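Local coordinates for protein L-Ala-D/L-Glu epimerase, a muconate lactonizing enzyme (Klebsiella pneumoniae subsp. pneumoniae MGH 78578, PDB 3FCP) that belongs to the enolase superfamily, pairing an enolase-type N-terminal domain with a barrel domain that binds a magnesium ion, at residues A[113-116]-A[117-121]. Numbering follows the deposited sequence.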
ATOM      1  N   LEU A 113      -8.035  44.028  -5.901  1.00 24.04           N
ATOM      2  CA  LEU A 113      -6.975  44.451  -4.993  1.00 23.77           C
ATOM      3  C   LEU A 113      -5.656  44.522  -5.749  1.00 24.51           C
ATOM      4  O   LEU A 113      -4.885  45.474  -5.578  1.00 24.97           O
ATOM      5  CB  LEU A 113      -6.842  43.470  -3.817  1.00 23.77           C
ATOM      6  CG  LEU A 113      -7.952  43.546  -2.765  1.00 23.58           C
ATOM      7  CD1 LEU A 113      -7.860  42.356  -1.815  1.00 22.39           C
ATOM      8  CD2 LEU A 113      -7.825  44.864  -2.005  1.00 23.00           C
ATOM      9  N   LEU A 114      -5.394  43.514  -6.576  1.00 22.46           N
ATOM     10  CA  LEU A 114      -4.165  43.485  -7.365  1.00 21.82           C
ATOM     11  C   LEU A 114      -4.168  44.580  -8.434  1.00 21.61           C
ATOM     12  O   LEU A 114      -3.136  45.187  -8.710  1.00 20.18           O
ATOM     13  CB  LEU A 114      -3.978  42.111  -8.021  1.00 22.65           C
ATOM     14  CG  LEU A 114      -3.525  40.978  -7.088  1.00 22.08           C
ATOM     15  CD1 LEU A 114      -3.645  39.641  -7.800  1.00 21.72           C
ATOM     16  CD2 LEU A 114      -2.087  41.224  -6.637  1.00 23.68           C
ATOM     17  N   ASP A 115      -5.326  44.824  -9.041  1.00 21.79           N
ATOM     18  CA  ASP A 115      -5.439  45.868 -10.061  1.00 22.90           C
ATOM     19  C   ASP A 115      -5.059  47.212  -9.437  1.00 22.84           C
ATOM     20  O   ASP A 115      -4.239  47.948  -9.980  1.00 21.36           O
ATOM     21  CB  ASP A 115      -6.879  45.918 -10.609  1.00 22.68           C
ATOM     22  CG  ASP A 115      -7.057  46.934 -11.741  1.00 23.02           C
ATOM     23  OD1 ASP A 115      -6.093  47.182 -12.497  1.00 20.03           O
ATOM     24  OD2 ASP A 115      -8.179  47.471 -11.887  1.00 23.02           O
ATOM     25  N   ALA A 116      -5.631  47.504  -8.272  1.00 22.84           N
ATOM     26  CA  ALA A 116      -5.373  48.761  -7.578  1.00 23.97           C
ATOM     27  C   ALA A 116      -3.932  48.924  -7.101  1.00 24.25           C
ATOM     28  O   ALA A 116      -3.353  50.002  -7.237  1.00 25.12           O
ATOM     29  CB  ALA A 116      -6.341  48.918  -6.395  1.00 23.21           C
ATOM     30  N   GLN A 117      -3.339  47.875  -6.544  1.00 24.60           N
ATOM     31  CA  GLN A 117      -1.960  48.004  -6.077  1.00 27.51           C
ATOM     32  C   GLN A 117      -1.010  48.089  -7.274  1.00 27.44           C
ATOM     33  O   GLN A 117       0.075  48.664  -7.179  1.00 25.80           O
ATOM     34  CB  GLN A 117      -1.584  46.836  -5.160  1.00 28.98           C
ATOM     35  CG  GLN A 117      -0.244  47.019  -4.428  1.00 35.11           C
ATOM     36  CD  GLN A 117      -0.177  48.290  -3.570  1.00 37.62           C
ATOM     37  OE1 GLN A 117      -1.180  48.973  -3.353  1.00 39.89           O
ATOM     38  NE2 GLN A 117       1.014  48.598  -3.069  1.00 38.51           N
ATOM     39  N   GLY A 118      -1.423  47.517  -8.403  1.00 27.84           N
ATOM     40  CA  GLY A 118      -0.600  47.587  -9.597  1.00 27.13           C
ATOM     41  C   GLY A 118      -0.570  49.031 -10.072  1.00 25.66           C
ATOM     42  O   GLY A 118       0.490  49.581 -10.379  1.00 25.26           O
ATOM     43  N   LYS A 119      -1.738  49.657 -10.126  1.00 24.75           N
ATOM     44  CA  LYS A 119      -1.813  51.053 -10.550  1.00 25.75           C
ATOM     45  C   LYS A 119      -1.023  51.927  -9.567  1.00 26.50           C
ATOM     46  O   LYS A 119      -0.426  52.923  -9.954  1.00 26.98           O
ATOM     47  CB  LYS A 119      -3.266  51.528 -10.591  1.00 26.51           C
ATOM     48  CG  LYS A 119      -4.156  50.829 -11.605  1.00 27.23           C
ATOM     49  CD  LYS A 119      -5.566  51.391 -11.503  1.00 29.27           C
ATOM     50  CE  LYS A 119      -6.550  50.683 -12.414  1.00 28.88           C
ATOM     51  NZ  LYS A 119      -7.912  51.292 -12.285  1.00 27.69           N
ATOM     52  N   ALA A 120      -1.012  51.534  -8.296  1.00 26.34           N
ATOM     53  CA  ALA A 120      -0.299  52.284  -7.264  1.00 26.94           C
ATOM     54  C   ALA A 120       1.222  52.200  -7.396  1.00 27.35           C
ATOM     55  O   ALA A 120       1.938  53.085  -6.924  1.00 26.38           O
ATOM     56  CB  ALA A 120      -0.724  51.799  -5.881  1.00 26.76           C
ATOM     57  N   LEU A 121       1.715  51.137  -8.028  1.00 25.95           N
ATOM     58  CA  LEU A 121       3.152  50.951  -8.207  1.00 25.45           C
ATOM     59  C   LEU A 121       3.562  51.177  -9.658  1.00 25.86           C
ATOM     60  O   LEU A 121       4.738  51.039 -10.007  1.00 25.47           O
ATOM     61  CB  LEU A 121       3.559  49.534  -7.782  1.00 26.25           C
ATOM     62  CG  LEU A 121       3.257  49.166  -6.327  1.00 26.83           C
ATOM     63  CD1 LEU A 121       3.623  47.701  -6.063  1.00 26.72           C
ATOM     64  CD2 LEU A 121       4.032  50.096  -5.409  1.00 27.35           C
TER
HETATM   65  O   HOH W   1      -8.958  49.297 -13.848  1.00 30.35           O
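Lys119 sets the CE end of its chain against the carboxylate of Asp115, one helical turn earlier in helix 103-121, the two side chains crossing at a slant with CE 3.5 Å from Asp115 OD1. Two torsions bring the groups together: Asp115 CG stands anti to the backbone N (chi1 -177°), and Lys119 CG lies anti to its carbonyl carbon (chi1 -64°) with the chain extended beyond. Nearer the backbone, Lys119 CG rests 3.3 Å from Asp115 O, the same carbonyl oxygen that accepts the bond from Lys119 N at 3.0 Å. The ion pair itself is long, 3.9 Å from Asp115 OD2 to Lys119 NZ, and a water closes the gap, donating to OD2 (2.8 Å) and accepting from NZ (2.7 Å). Both ends are also tied to the fold around them: OD1 and OD2 take the backbone N-H groups of Leu358 and Ile49, and NZ reaches the carbonyl of Cys47. On another face of the helix, Leu113 packs on Leu40 and Leu91, and Gln117 OE1 is hydrogen-bonded to Arg42 NH1. Regular i to i+4 bonds run beneath, among them Gly118 N to Leu114 O at 2.9 Å. The pair thus illustrates a long, water-bridged i, i+4 salt bridge within the N-terminal domain: backbone N-H groups, a water and a nearby ammonium meet the buried carboxylate's charge, which would probably keep it ionised, while the helix is tied to strand 47-53 through Cys47 and Ile49, and to Leu358 late in the chain.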